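Long-range contacts in uncharacterized protein (Eubacterium siraeum, PDB 4OBM), which is of unknown function but belongs to the LytR-CpsA-Psr family, whose characterised members attach glycopolymers to the bacterial cell wall: residues Asn51-Met56 with Ser225-Phe230; Gly113-Thr118 with Ser174-Gln179. All coordinates share one frame; numbering follows the deposited sequence.

In the fold
Contact 2 is nested along the chain within the loop that contact 1 closes: 51-56, 113-118, 174-179 and then 225-230. The centres lie about 13 Å apart, and helix 164-181, half of contact 2, also packs on contact 1 through Ser-174 and Ile-177. Contact 1 adds strand 228-230 to one edge of the mixed six-stranded sheet, next to strand 52-58; contact 2 sets strand 115-119, paired with 141-143 in a small antiparallel sheet, against that helix. They meet directly through Asp-178, whose OD2 lies 2.6 Å from Ser-226 OG in a probable hydrogen bond, while its OD1 probably accepts from Val-227 N. One helix thus joins the edge of the main sheet to the smaller one.

Contact 1: residues Asn51-Met56 with Ser225-Phe230; sequences NTFVLM and SSVTDF
Three backbone hydrogen bonds join 52-56 to 227-230 in parallel. Phe-53 N donates to Val-227 O at 2.7 Å, in the plane of that carbonyl, and Asp-229 N returns a bond to Phe-53 O at 3.0 Å. The third, from Leu-55 N to Asp-229 O (2.9 Å), is the straightest at 164°, although its donor sits above the carbonyl plane.

Side chains alternate between the faces. Phe-53, Leu-55, Thr-228 and Phe-230 share one, where Leu-55 CB meets Phe-230 CB at 4.2 Å. The Phe-53 ring lies alongside Val-227, its CD2 4.1 Å from Val-227 CG2; Val-227 O meets the ring edge in plane. Both apolar side chains suit their cover, Leu-220 of helix 213-220, and Leu-55 packs on Ser-174 of helix 164-181, whereas the Phe-230 ring leads away past Ala-170 and Thr-171. On the other face Val-54 packs on Leu-256 of helix 246-256.

Further out, Ser-226 OG accepts from Thr-228 N in an ST turn that shapes the entry to the strand. Thr-52 OG1, anti to its backbone N (chi1 -159°), is turned to the Val-227 and Asp-229 side, 3.2 Å from Asp-229 OD2 and 3.0 Å from a water that bonds weakly to Ser-226 O. With Asn-51, Thr-52 forms a G1 bulge opposite Ile-47. The arrangement is that of a short parallel edge strand completing a mixed sheet layered between helices.

Contact 2: residues Gly113-Thr118 with Ser174-Gln179; sequences GNTTLT and SSFIDQ
Gln-179 makes both hydrogen bonds, its amide acting as a second peptide group against the strand. Its OE1 accepts from Thr-116 N at 2.7 Å, nearly straight at 171°, and its NE2 donates to Thr-116 O at 3.1 Å. A flipped amide would set like against like, so its orientation is decided; both bonds also run along lone pairs. The extended glutamine chain provides the length.

Beside these bonds lie van der Waals contacts. Thr-115 points toward the helix; with OG1 beside the backbone N (chi1 -48°), CG2 is anti to it and touches Ser-175 CB at 3.8 Å. The same methyl lies against the amide oxygen, Gln-179 OE1. Leu-117 CD2 also reaches Ser-175 CB, whose small side chain allows close approach while OG bonds to Thr-171 O.

At the aromatic ring, oxygens approach edge-on: Thr-115 OG1 lies in plane 3.3 Å from Phe-176 CD1, and Gly-113 O faces CE1. An alanine in place of Thr-115 would remove CG2 and OG1 and would probably loosen the packing against Ser-175 and the ring edge.

Because Gln-179 pairs with main-chain atoms, the polar link depends on strand geometry, while the Thr-115 methyl and Leu-117 CD2 supply the apolar packing of strand on helix.

Contact 1: residues Asn51-Met56 with Ser225-Phe230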
# COMPACT_ATOMS: atom_id res chain seq x y z
N ASN A 51 -0.06 12.14 -10.97
CA ASN A 51 0.99 12.37 -9.96
C ASN A 51 0.48 11.92 -8.58
O ASN A 51 0.59 12.65 -7.59
CB ASN A 51 1.47 13.84 -9.94
CG ASN A 51 2.23 14.28 -11.16
OD1 ASN A 51 1.77 15.11 -11.95
ND2 ASN A 51 3.43 13.75 -11.34
N THR A 52 -0.15 10.74 -8.55
CA THR A 52 -0.71 10.20 -7.31
C THR A 52 -0.36 8.72 -7.15
O THR A 52 -0.04 8.01 -8.11
CB THR A 52 -2.25 10.45 -7.23
OG1 THR A 52 -2.66 10.37 -5.86
CG2 THR A 52 -3.08 9.49 -8.09
N PHE A 53 -0.42 8.28 -5.89
CA PHE A 53 -0.24 6.91 -5.45
C PHE A 53 -1.57 6.48 -4.84
O PHE A 53 -2.05 7.14 -3.92
CB PHE A 53 0.93 6.83 -4.45
CG PHE A 53 2.28 7.12 -5.06
CD1 PHE A 53 3.05 6.10 -5.62
CD2 PHE A 53 2.80 8.41 -5.05
CE1 PHE A 53 4.32 6.37 -6.16
CE2 PHE A 53 4.06 8.69 -5.62
CZ PHE A 53 4.81 7.66 -6.16
N VAL A 54 -2.23 5.45 -5.40
CA VAL A 54 -3.54 4.97 -4.93
C VAL A 54 -3.33 3.72 -4.08
O VAL A 54 -2.76 2.73 -4.55
CB VAL A 54 -4.53 4.70 -6.10
CG1 VAL A 54 -5.91 4.28 -5.59
CG2 VAL A 54 -4.65 5.93 -7.01
N LEU A 55 -3.80 3.76 -2.84
CA LEU A 55 -3.69 2.59 -1.96
C LEU A 55 -5.01 1.86 -1.90
O LEU A 55 -6.04 2.50 -1.86
CB LEU A 55 -3.24 2.98 -0.53
CG LEU A 55 -1.96 3.81 -0.38
CD1 LEU A 55 -2.01 4.63 0.89
CD2 LEU A 55 -0.73 2.92 -0.38
N MSE A 56 -4.97 0.52 -1.90
CA MSE A 56 -6.16 -0.33 -1.78
C MSE A 56 -5.91 -1.41 -0.78
O MSE A 56 -5.25 -2.39 -1.13
CB MSE A 56 -6.60 -0.95 -3.12
CG MSE A 56 -7.45 -0.02 -3.89
SE MSE A 56 -8.07 -0.75 -5.53
CE MSE A 56 -9.26 -2.02 -4.94
N SER A 225 0.43 19.11 -1.48
CA SER A 225 0.29 18.78 -0.07
C SER A 225 0.08 17.28 0.07
O SER A 225 0.40 16.70 1.11
CB SER A 225 -0.88 19.55 0.55
OG SER A 225 -0.59 20.94 0.53
N SER A 226 -0.44 16.66 -1.01
CA SER A 226 -0.69 15.22 -1.04
C SER A 226 -0.42 14.59 -2.41
O SER A 226 -0.80 15.14 -3.45
CB SER A 226 -2.12 14.92 -0.61
OG SER A 226 -2.33 13.53 -0.47
N VAL A 227 0.21 13.41 -2.38
CA VAL A 227 0.48 12.59 -3.56
C VAL A 227 -0.24 11.23 -3.37
O VAL A 227 0.07 10.25 -4.04
CB VAL A 227 2.00 12.41 -3.86
CG1 VAL A 227 2.64 13.74 -4.25
CG2 VAL A 227 2.73 11.76 -2.68
N THR A 228 -1.20 11.19 -2.45
CA THR A 228 -1.90 9.93 -2.20
C THR A 228 -3.42 10.05 -2.31
O THR A 228 -4.00 11.14 -2.28
CB THR A 228 -1.49 9.29 -0.85
OG1 THR A 228 -1.61 10.23 0.22
CG2 THR A 228 -0.09 8.73 -0.88
N ASP A 229 -4.03 8.88 -2.47
CA ASP A 229 -5.45 8.59 -2.55
C ASP A 229 -5.64 7.15 -2.14
O ASP A 229 -4.68 6.38 -2.10
CB ASP A 229 -5.98 8.84 -3.97
CG ASP A 229 -6.39 10.27 -4.21
OD1 ASP A 229 -7.49 10.66 -3.78
OD2 ASP A 229 -5.60 11.01 -4.84
N PHE A 230 -6.87 6.78 -1.80
CA PHE A 230 -7.18 5.42 -1.44
C PHE A 230 -8.62 5.10 -1.76
O PHE A 230 -9.48 5.98 -1.74
CB PHE A 230 -6.85 5.09 0.04
CG PHE A 230 -7.71 5.73 1.10
CD1 PHE A 230 -8.94 5.19 1.44
CD2 PHE A 230 -7.24 6.82 1.83
CE1 PHE A 230 -9.73 5.77 2.45
CE2 PHE A 230 -8.03 7.40 2.83
CZ PHE A 230 -9.26 6.87 3.14
O HOH W 1 -2.97 13.34 -5.24

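Contact 2: residues Gly113-Thr118 with Ser174-Gln179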
# COMPACT_ATOMS: atom_id res chain seq x y z
N GLY A 113 11.23 8.45 8.47
CA GLY A 113 10.86 9.55 9.36
C GLY A 113 9.55 9.29 10.06
O GLY A 113 8.84 8.34 9.73
N ASN A 114 9.24 10.14 11.05
CA ASN A 114 8.02 10.10 11.87
C ASN A 114 6.79 10.60 11.11
O ASN A 114 6.91 11.37 10.17
CB ASN A 114 8.21 10.98 13.09
CG ASN A 114 9.35 10.63 14.00
OD1 ASN A 114 9.70 9.45 14.19
ND2 ASN A 114 9.91 11.64 14.64
N THR A 115 5.59 10.19 11.56
CA THR A 115 4.34 10.66 10.96
C THR A 115 3.47 11.31 12.04
O THR A 115 3.37 10.79 13.16
CB THR A 115 3.61 9.51 10.22
OG1 THR A 115 4.54 8.83 9.38
CG2 THR A 115 2.46 10.01 9.36
N THR A 116 2.85 12.44 11.70
CA THR A 116 1.94 13.18 12.58
C THR A 116 0.50 12.75 12.24
O THR A 116 0.06 12.91 11.10
CB THR A 116 2.19 14.68 12.47
OG1 THR A 116 3.45 14.96 13.06
CG2 THR A 116 1.12 15.50 13.15
N LEU A 117 -0.21 12.17 13.22
CA LEU A 117 -1.57 11.65 13.02
C LEU A 117 -2.52 12.15 14.09
O LEU A 117 -2.14 12.26 15.26
CB LEU A 117 -1.59 10.10 13.04
CG LEU A 117 -0.55 9.37 12.17
CD1 LEU A 117 -0.34 7.95 12.66
CD2 LEU A 117 -0.95 9.41 10.70
N THR A 118 -3.78 12.37 13.69
CA THR A 118 -4.85 12.76 14.60
C THR A 118 -5.60 11.50 15.02
O THR A 118 -6.31 10.90 14.21
CB THR A 118 -5.76 13.83 13.96
OG1 THR A 118 -4.97 14.96 13.63
CG2 THR A 118 -6.90 14.26 14.89
N SER A 174 -1.06 6.81 3.93
CA SER A 174 -1.19 8.00 3.07
C SER A 174 -0.46 9.18 3.68
O SER A 174 0.29 9.89 3.00
CB SER A 174 -2.66 8.36 2.86
OG SER A 174 -3.25 7.55 1.85
N SER A 175 -0.66 9.37 5.00
CA SER A 175 -0.04 10.43 5.79
C SER A 175 1.48 10.25 5.83
O SER A 175 2.20 11.23 5.66
CB SER A 175 -0.62 10.44 7.20
OG SER A 175 -1.99 10.80 7.19
N PHE A 176 1.96 9.01 6.01
CA PHE A 176 3.39 8.64 6.02
C PHE A 176 4.08 8.98 4.68
O PHE A 176 5.20 9.50 4.69
CB PHE A 176 3.55 7.13 6.34
CG PHE A 176 4.95 6.59 6.20
CD1 PHE A 176 5.95 6.97 7.10
CD2 PHE A 176 5.28 5.72 5.17
CE1 PHE A 176 7.26 6.49 6.95
CE2 PHE A 176 6.59 5.25 5.02
CZ PHE A 176 7.57 5.63 5.92
N ILE A 177 3.40 8.72 3.54
CA ILE A 177 3.93 8.98 2.20
C ILE A 177 3.96 10.50 1.93
O ILE A 177 4.94 11.00 1.41
CB ILE A 177 3.14 8.21 1.09
CG1 ILE A 177 3.40 6.68 1.21
CG2 ILE A 177 3.51 8.73 -0.32
CD1 ILE A 177 2.35 5.77 0.51
N ASP A 178 2.88 11.22 2.28
CA ASP A 178 2.77 12.67 2.08
C ASP A 178 3.73 13.47 2.94
O ASP A 178 4.32 14.44 2.44
CB ASP A 178 1.34 13.14 2.38
CG ASP A 178 0.31 12.70 1.36
OD1 ASP A 178 0.72 12.23 0.27
OD2 ASP A 178 -0.89 12.90 1.62
N GLN A 179 3.89 13.11 4.21
CA GLN A 179 4.74 13.88 5.12
C GLN A 179 6.23 13.62 4.96
O GLN A 179 7.03 14.49 5.36
CB GLN A 179 4.35 13.62 6.57
CG GLN A 179 3.00 14.21 6.94
CD GLN A 179 2.45 13.60 8.19
OE1 GLN A 179 3.20 13.23 9.10
NE2 GLN A 179 1.13 13.50 8.28